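Side-chain contacts in probable secreted solute-binding lipoprotein (Streptomyces coelicolor, PDB 3I3V), which probably serves as the extracellular solute-binding component of a membrane transport system: residues D223-Q226 against G227-S230; G99-L102 against P103-A107; A253-P256 against E257-G261; Q180-Q183 against T184-Q188. One frame throughout, in Å; residues are numbered along the deposited sequence.

Contact 1: D223-Q226 against G227-S230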
loop_
_atom_site.group_PDB
_atom_site.type_symbol
_atom_site.label_atom_id
_atom_site.label_comp_id
_atom_site.label_asym_id
_atom_site.label_seq_id
_atom_site.Cartn_x
_atom_site.Cartn_y
_atom_site.Cartn_z
ATOM N N ASP C 223 -33.158 67.898 27.116
ATOM C CA ASP C 223 -34.108 68.532 28.015
ATOM C C ASP C 223 -35.461 67.849 27.819
ATOM O O ASP C 223 -35.829 67.504 26.698
ATOM C CB ASP C 223 -34.246 70.032 27.709
ATOM C CG ASP C 223 -32.991 70.838 28.063
ATOM O OD1 ASP C 223 -32.379 70.580 29.120
ATOM O OD2 ASP C 223 -32.630 71.748 27.286
ATOM N N LYS C 224 -36.178 67.618 28.913
ATOM C CA LYS C 224 -37.499 67.004 28.845
ATOM C C LYS C 224 -37.536 65.537 28.380
ATOM O O LYS C 224 -38.581 65.037 27.977
ATOM C CB LYS C 224 -38.400 67.867 27.948
ATOM C CG LYS C 224 -38.409 69.341 28.350
ATOM C CD LYS C 224 -39.488 70.173 27.647
ATOM C CE LYS C 224 -39.325 70.198 26.128
ATOM N NZ LYS C 224 -39.884 68.978 25.468
ATOM N N ALA C 225 -36.399 64.851 28.446
ATOM C CA ALA C 225 -36.304 63.452 28.020
ATOM C C ALA C 225 -37.420 62.565 28.576
ATOM O O ALA C 225 -37.804 61.582 27.949
ATOM C CB ALA C 225 -34.942 62.880 28.423
ATOM N N GLN C 226 -37.930 62.920 29.750
ATOM C CA GLN C 226 -38.987 62.163 30.418
ATOM C C GLN C 226 -40.271 62.040 29.607
ATOM O O GLN C 226 -41.053 61.109 29.809
ATOM C CB GLN C 226 -39.310 62.802 31.768
ATOM C CG GLN C 226 -38.166 63.613 32.327
ATOM C CD GLN C 226 -38.436 65.105 32.304
ATOM O OE1 GLN C 226 -37.520 65.914 32.463
ATOM N NE2 GLN C 226 -39.697 65.478 32.129
ATOM N N GLY C 227 -40.494 62.981 28.697
ATOM C CA GLY C 227 -41.690 62.939 27.879
ATOM C C GLY C 227 -41.440 62.562 26.429
ATOM O O GLY C 227 -42.377 62.522 25.634
ATOM N N LEU C 228 -40.190 62.278 26.075
ATOM C CA LEU C 228 -39.850 61.911 24.696
ATOM C C LEU C 228 -40.198 60.457 24.364
ATOM O O LEU C 228 -40.445 59.647 25.254
ATOM C CB LEU C 228 -38.356 62.155 24.436
ATOM C CG LEU C 228 -37.857 63.579 24.713
ATOM C CD1 LEU C 228 -36.362 63.676 24.415
ATOM C CD2 LEU C 228 -38.642 64.566 23.864
ATOM N N THR C 229 -40.213 60.143 23.072
ATOM C CA THR C 229 -40.522 58.800 22.597
ATOM C C THR C 229 -39.492 58.354 21.571
ATOM O O THR C 229 -38.627 59.132 21.157
ATOM C CB THR C 229 -41.891 58.748 21.904
ATOM O OG1 THR C 229 -41.867 59.600 20.751
ATOM C CG2 THR C 229 -42.988 59.199 22.848
ATOM N N SER C 230 -39.595 57.096 21.156
ATOM C CA SER C 230 -38.688 56.548 20.168
ATOM C C SER C 230 -38.699 57.437 18.912
ATOM O O SER C 230 -37.687 57.573 18.224
ATOM C CB SER C 230 -39.111 55.122 19.814
ATOM O OG SER C 230 -38.062 54.437 19.150
#
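Leu228 folds back over Ala225 and the carbonyl of Lys224 in a single turn of 3-10 helix, set in the loop that joins helix 203-217 to helix 230-238. Two successive backbone hydrogen bonds of the i to i+3 kind define the turn. Gly227 N donates to Lys224 O over 2.9 Å, an almost straight bond at 169°, and Leu228 N donates to Ala225 O over 3.1 Å.

The apolar part of the contact belongs to Leu228. Its CG sits beside the backbone N and anti to the carbonyl carbon (chi1 -56°), which carries the branch back across the turn. CG comes within 3.6 Å of Lys224 O, while CD1 rests 3.6 Å from Ala225 CA. Ala225 suits the middle of the turn because its small methyl, turned from Leu228, can meet Phe377 of helix 363-377. An alanine in place of Leu228 would probably leave Ala225 CA and the carbonyl of Lys224 without their apolar cover and open a gap beside the turn.

Polar partners lie beyond the turn: Asp223 forms a salt bridge with Arg158, the backbone carbonyl of Gln226 accepts from Ser374 OG, and Thr229, at the N-cap of helix 230-238, makes a weak side-chain bond to Asp231 N. Within the turn, the apolar pair is completed by Leu228 CD1, which lies 4.3 Å from Ala225 CB.

Contact 2: G99-L102 against P103-A107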
loop_
_atom_site.group_PDB
_atom_site.type_symbol
_atom_site.label_atom_id
_atom_site.label_comp_id
_atom_site.label_asym_id
_atom_site.label_seq_id
_atom_site.Cartn_x
_atom_site.Cartn_y
_atom_site.Cartn_z
ATOM N N GLY C 99 -22.491 24.711 18.106
ATOM C CA GLY C 99 -21.117 24.979 17.723
ATOM C C GLY C 99 -21.243 25.986 16.599
ATOM O O GLY C 99 -20.316 26.742 16.303
ATOM N N ARG C 100 -22.412 25.969 15.961
ATOM C CA ARG C 100 -22.738 26.919 14.907
ATOM C C ARG C 100 -23.442 28.066 15.638
ATOM O O ARG C 100 -23.643 29.141 15.080
ATOM C CB ARG C 100 -23.702 26.298 13.888
ATOM C CG ARG C 100 -23.057 25.393 12.863
ATOM C CD ARG C 100 -22.246 26.197 11.858
ATOM N NE ARG C 100 -23.101 27.023 11.011
ATOM C CZ ARG C 100 -22.969 28.340 10.860
ATOM N NH1 ARG C 100 -22.012 28.999 11.501
ATOM N NH2 ARG C 100 -23.800 29.001 10.068
ATOM N N VAL C 101 -23.794 27.811 16.899
ATOM C CA VAL C 101 -24.496 28.767 17.756
ATOM C C VAL C 101 -23.583 29.499 18.746
ATOM O O VAL C 101 -22.732 28.885 19.388
ATOM C CB VAL C 101 -25.586 28.045 18.587
ATOM C CG1 VAL C 101 -26.421 29.060 19.347
ATOM C CG2 VAL C 101 -26.455 27.174 17.685
ATOM N N LEU C 102 -23.760 30.808 18.875
ATOM C CA LEU C 102 -22.959 31.586 19.811
ATOM C C LEU C 102 -23.204 31.021 21.213
ATOM O O LEU C 102 -24.350 30.885 21.632
ATOM C CB LEU C 102 -23.386 33.056 19.750
ATOM C CG LEU C 102 -22.591 34.056 18.899
ATOM C CD1 LEU C 102 -21.744 33.351 17.870
ATOM C CD2 LEU C 102 -23.562 35.018 18.248
ATOM N N PRO C 103 -22.135 30.688 21.961
ATOM C CA PRO C 103 -22.290 30.133 23.311
ATOM C C PRO C 103 -23.342 30.827 24.173
ATOM O O PRO C 103 -24.181 30.167 24.786
ATOM C CB PRO C 103 -20.886 30.252 23.890
ATOM C CG PRO C 103 -20.034 30.006 22.697
ATOM C CD PRO C 103 -20.707 30.875 21.648
ATOM N N ALA C 104 -23.300 32.154 24.220
ATOM C CA ALA C 104 -24.272 32.909 25.004
ATOM C C ALA C 104 -25.690 32.701 24.461
ATOM O O ALA C 104 -26.656 32.616 25.223
ATOM C CB ALA C 104 -23.915 34.391 24.990
ATOM N N ALA C 105 -25.819 32.623 23.144
ATOM C CA ALA C 105 -27.127 32.416 22.541
ATOM C C ALA C 105 -27.706 31.066 22.945
ATOM O O ALA C 105 -28.875 30.969 23.313
ATOM C CB ALA C 105 -27.025 32.496 21.032
ATOM N N LEU C 106 -26.888 30.024 22.873
ATOM C CA LEU C 106 -27.357 28.692 23.224
ATOM C C LEU C 106 -27.732 28.598 24.699
ATOM O O LEU C 106 -28.684 27.904 25.068
ATOM C CB LEU C 106 -26.296 27.649 22.893
ATOM C CG LEU C 106 -26.693 26.235 23.316
ATOM C CD1 LEU C 106 -28.007 25.849 22.647
ATOM C CD2 LEU C 106 -25.577 25.261 22.955
ATOM N N ALA C 107 -26.985 29.304 25.539
ATOM C CA ALA C 107 -27.246 29.299 26.968
ATOM C C ALA C 107 -28.580 29.972 27.276
ATOM O O ALA C 107 -29.405 29.440 28.030
ATOM C CB ALA C 107 -26.121 30.009 27.703
#
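Val101 and Leu102 meet Ala105 and Leu106 in a local contact at the start of helix 103-108, where the loop following helix 89-93 runs into the first turn. The loop is tied to another part of the chain by backbone hydrogen bonds between Arg100 and Arg330 and between Leu102 and Ala328.

The carbonyl of Leu102 does the polar work. Leu106 N donates to Leu102 O over 3.0 Å, and Ala105 N adds a weak bond to the same oxygen, bent to 115°. Pro103 follows without loss: as the first helical residue it has no N-H to offer, and none is called for there, while its ring holds phi near the helical value.

Val101 supplies the apolar support. With CG1 anti to the backbone N (chi1 -173°), this methyl is carried to the helix and touches Ala105 CB at 3.9 Å and Leu106 CB at 3.8 Å. The side chains of Val101 and Leu106 cross at about a right angle. Ala105, buried here, is small enough to take Leu102 CB as well, at 3.9 Å. Ala105 also touches Tyr285, and Val101 touches Leu329.

Together these features start the alpha-helix with proline at N1 and a hydrophobic staple between Val101, the residue before the N-cap, and Leu106, the fourth helical residue.

Contact 3: A253-P256 against E257-G261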
loop_
_atom_site.group_PDB
_atom_site.type_symbol
_atom_site.label_atom_id
_atom_site.label_comp_id
_atom_site.label_asym_id
_atom_site.label_seq_id
_atom_site.Cartn_x
_atom_site.Cartn_y
_atom_site.Cartn_z
ATOM N N ALA C 253 -29.933 51.295 11.437
ATOM C CA ALA C 253 -29.887 50.998 10.017
ATOM C C ALA C 253 -30.692 52.012 9.222
ATOM O O ALA C 253 -30.503 52.147 8.020
ATOM C CB ALA C 253 -30.418 49.605 9.758
ATOM N N LYS C 254 -31.587 52.729 9.893
ATOM C CA LYS C 254 -32.425 53.718 9.220
ATOM C C LYS C 254 -31.909 55.144 9.367
ATOM O O LYS C 254 -32.614 56.094 9.024
ATOM C CB LYS C 254 -33.868 53.652 9.746
ATOM C CG LYS C 254 -34.576 52.287 9.592
ATOM C CD LYS C 254 -36.003 52.362 10.142
ATOM C CE LYS C 254 -36.613 50.988 10.445
ATOM N NZ LYS C 254 -36.952 50.204 9.230
ATOM N N VAL C 255 -30.690 55.291 9.882
ATOM C CA VAL C 255 -30.078 56.609 10.056
ATOM C C VAL C 255 -29.670 57.136 8.681
ATOM O O VAL C 255 -28.915 56.483 7.959
ATOM C CB VAL C 255 -28.809 56.535 10.963
ATOM C CG1 VAL C 255 -28.094 57.873 10.978
ATOM C CG2 VAL C 255 -29.195 56.155 12.386
ATOM N N PRO C 256 -30.177 58.320 8.295
ATOM C CA PRO C 256 -29.858 58.928 7.002
ATOM C C PRO C 256 -28.374 58.827 6.679
ATOM O O PRO C 256 -27.530 59.314 7.426
ATOM C CB PRO C 256 -30.325 60.361 7.185
ATOM C CG PRO C 256 -31.560 60.170 8.001
ATOM C CD PRO C 256 -31.111 59.175 9.048
ATOM N N GLU C 257 -28.072 58.185 5.557
ATOM C CA GLU C 257 -26.700 57.974 5.107
ATOM C C GLU C 257 -25.760 59.177 5.250
ATOM O O GLU C 257 -24.578 59.010 5.570
ATOM C CB GLU C 257 -26.719 57.480 3.659
ATOM C CG GLU C 257 -25.859 58.268 2.695
ATOM C CD GLU C 257 -25.701 57.551 1.375
ATOM O OE1 GLU C 257 -26.716 57.347 0.672
ATOM O OE2 GLU C 257 -24.557 57.179 1.046
ATOM N N LYS C 258 -26.271 60.380 5.001
ATOM C CA LYS C 258 -25.453 61.583 5.136
ATOM C C LYS C 258 -24.970 61.684 6.585
ATOM O O LYS C 258 -23.798 61.961 6.846
ATOM C CB LYS C 258 -26.272 62.825 4.778
ATOM C CG LYS C 258 -26.789 62.834 3.353
ATOM C CD LYS C 258 -25.672 63.093 2.350
ATOM C CE LYS C 258 -25.206 64.550 2.377
ATOM N NZ LYS C 258 -24.690 64.978 3.712
ATOM N N VAL C 259 -25.892 61.452 7.519
ATOM C CA VAL C 259 -25.601 61.500 8.948
ATOM C C VAL C 259 -24.759 60.302 9.376
ATOM O O VAL C 259 -23.797 60.452 10.127
ATOM C CB VAL C 259 -26.901 61.485 9.777
ATOM C CG1 VAL C 259 -26.574 61.604 11.258
ATOM C CG2 VAL C 259 -27.819 62.606 9.327
ATOM N N ALA C 260 -25.130 59.115 8.901
ATOM C CA ALA C 260 -24.415 57.881 9.226
ATOM C C ALA C 260 -22.958 57.932 8.783
ATOM O O ALA C 260 -22.094 57.308 9.399
ATOM C CB ALA C 260 -25.109 56.688 8.571
ATOM N N GLY C 261 -22.692 58.669 7.707
ATOM C CA GLY C 261 -21.331 58.780 7.207
ATOM C C GLY C 261 -20.328 59.155 8.282
ATOM O O GLY C 261 -19.238 58.577 8.355
#
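Val255 and Val259 lay their side chains across each other at about a right angle. Val255 holds CG1 anti to its own backbone N (chi1 173°), which carries that methyl over the first turn of helix 257-261; there it lies 4.0 Å from Val259 CB and also 4.0 Å from Ala260 CB. Val259 has CG1 in the same rotational setting, and this leaves its other methyl, CG2, for the preceding proline: Pro256 CB approaches it at 4.0 Å. The beta-branched valines suit these places, since each presents a methyl close to the backbone, and the small Ala260 leaves room for one.

The motif is a helix N-terminus with Pro256 as the N-cap residue. Its carbonyl oxygen, Pro256 O, takes a bond of 2.8 Å from Ala260 N and a weak, bent one from Val259 N. Glu257 and Lys258, in contrast, are exposed, as charged residues on the outer side of a first turn can be. Glu257 keeps its chain extended beyond CG. Outside the turn, Leu340 of helix 339-345 touches both Val255 and Ala260, and Asn238, from helix 230-238, meets Val255 and Pro256.

Contact 4: Q180-Q183 against T184-Q188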
loop_
_atom_site.group_PDB
_atom_site.type_symbol
_atom_site.label_atom_id
_atom_site.label_comp_id
_atom_site.label_asym_id
_atom_site.label_seq_id
_atom_site.Cartn_x
_atom_site.Cartn_y
_atom_site.Cartn_z
ATOM N N GLN C 180 -29.956 49.557 31.248
ATOM C CA GLN C 180 -28.587 49.295 30.817
ATOM C C GLN C 180 -27.600 50.071 31.698
ATOM O O GLN C 180 -26.580 49.535 32.142
ATOM C CB GLN C 180 -28.412 49.691 29.344
ATOM C CG GLN C 180 -26.975 50.028 28.975
ATOM C CD GLN C 180 -26.753 50.141 27.486
ATOM O OE1 GLN C 180 -27.702 50.246 26.699
ATOM N NE2 GLN C 180 -25.486 50.138 27.087
ATOM N N ILE C 181 -27.912 51.341 31.950
ATOM C CA ILE C 181 -27.053 52.177 32.780
ATOM C C ILE C 181 -27.026 51.597 34.198
ATOM O O ILE C 181 -25.955 51.456 34.791
ATOM C CB ILE C 181 -27.548 53.655 32.780
ATOM C CG1 ILE C 181 -27.542 54.189 31.333
ATOM C CG2 ILE C 181 -26.634 54.526 33.645
ATOM C CD1 ILE C 181 -28.178 55.555 31.133
ATOM N N ILE C 182 -28.187 51.240 34.739
ATOM C CA ILE C 182 -28.213 50.658 36.078
ATOM C C ILE C 182 -27.339 49.399 36.077
ATOM O O ILE C 182 -26.740 49.042 37.084
ATOM C CB ILE C 182 -29.666 50.286 36.523
ATOM C CG1 ILE C 182 -30.444 51.555 36.881
ATOM C CG2 ILE C 182 -29.635 49.302 37.710
ATOM C CD1 ILE C 182 -31.881 51.296 37.273
ATOM N N GLN C 183 -27.250 48.735 34.934
ATOM C CA GLN C 183 -26.446 47.521 34.844
ATOM C C GLN C 183 -24.954 47.787 34.799
ATOM O O GLN C 183 -24.166 46.874 34.563
ATOM C CB GLN C 183 -26.853 46.690 33.625
ATOM C CG GLN C 183 -28.081 45.823 33.856
ATOM C CD GLN C 183 -28.527 45.115 32.594
ATOM O OE1 GLN C 183 -29.335 45.639 31.829
ATOM N NE2 GLN C 183 -27.988 43.920 32.361
ATOM N N THR C 184 -24.558 49.034 35.015
ATOM C CA THR C 184 -23.141 49.353 35.017
ATOM C C THR C 184 -22.498 48.594 36.181
ATOM O O THR C 184 -21.326 48.228 36.124
ATOM C CB THR C 184 -22.907 50.866 35.213
ATOM O OG1 THR C 184 -23.518 51.590 34.135
ATOM C CG2 THR C 184 -21.404 51.176 35.248
ATOM N N PHE C 185 -23.293 48.348 37.223
ATOM C CA PHE C 185 -22.839 47.655 38.429
ATOM C C PHE C 185 -23.566 46.335 38.687
ATOM O O PHE C 185 -23.786 45.957 39.835
ATOM C CB PHE C 185 -23.031 48.563 39.645
ATOM C CG PHE C 185 -22.278 49.865 39.563
ATOM C CD1 PHE C 185 -20.901 49.909 39.786
ATOM C CD2 PHE C 185 -22.946 51.050 39.276
ATOM C CE1 PHE C 185 -20.206 51.119 39.725
ATOM C CE2 PHE C 185 -22.261 52.260 39.211
ATOM C CZ PHE C 185 -20.888 52.296 39.437
ATOM N N LEU C 186 -23.934 45.630 37.625
ATOM C CA LEU C 186 -24.640 44.364 37.767
ATOM C C LEU C 186 -24.177 43.353 36.724
ATOM O O LEU C 186 -24.137 43.657 35.530
ATOM C CB LEU C 186 -26.151 44.587 37.621
ATOM C CG LEU C 186 -26.902 45.302 38.751
ATOM C CD1 LEU C 186 -28.270 45.743 38.281
ATOM C CD2 LEU C 186 -27.032 44.370 39.925
ATOM N N SER C 187 -23.818 42.151 37.172
ATOM C CA SER C 187 -23.389 41.115 36.246
ATOM C C SER C 187 -24.647 40.571 35.588
ATOM O O SER C 187 -25.758 40.928 35.972
ATOM C CB SER C 187 -22.675 39.990 36.983
ATOM O OG SER C 187 -23.559 39.339 37.877
ATOM N N GLN C 188 -24.477 39.700 34.606
ATOM C CA GLN C 188 -25.620 39.126 33.909
ATOM C C GLN C 188 -26.615 38.479 34.881
ATOM O O GLN C 188 -27.818 38.733 34.818
ATOM C CB GLN C 188 -25.140 38.086 32.893
ATOM C CG GLN C 188 -25.838 38.184 31.550
ATOM C CD GLN C 188 -25.313 39.330 30.706
ATOM O OE1 GLN C 188 -24.987 40.400 31.223
ATOM N NE2 GLN C 188 -25.234 39.113 29.398
HETATM O O HOH W 1 -24.037 50.215 31.576
#
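Thr184 folds its hydroxyl back onto the carbonyl of Ile181, closing the C-terminal end of helix 172-182 by a side-chain bond to the last turn. Its CB lies 3.1 Å from Ile181 O. From there the two branches part. OG1 stands beside the backbone N and anti to the carbonyl carbon (chi1 -61°), a setting that delivers it to Ile181 O at 2.5 Å, in the carbonyl plane and on a lone pair. Thr184 N donates to that oxygen too, from above the plane, so two donors of one residue grip it. A water also donates to OG1 and bridges to Gln180 O, which suits a hydroxyl able to give and accept at once. CG2, the other branch, sits over the centre of the Phe185 ring, 4.2 Å above its plane. A valine in place of Thr184 would probably leave Ile181 O with its backbone donor alone in this turn and the water without its second partner.

Farther on, Leu186 lies side by side with Ile182, pointing the same way. These branched aliphatic chains suit a buried place, with Tyr195 and Ile209 touching Ile182, and Val194 touching Leu186. Ile182 CG2 meets Leu186 CD1 at 3.9 Å.

How the contacts relate
All four contacts are local turns at or between helices. Contact 4 is buried, contact 1 lies at the surface, and contacts 2 and 3 are partly buried. Contacts 2 and 3 share a helix start with a proline, at the first helical position in contact 2 and at the N-cap in contact 3, and a valine folded over the first turn, though their centres lie about 31 Å apart. Contact 4 closes a helix, with a hydroxyl and a water, while contact 1 pairs two backbone bonds with one leucine side chain. Helix 230-238 starts at the end of contact 1 and is touched by contact 3; helix 172-182 carries part of contact 4 and meets Ser230 of contact 1.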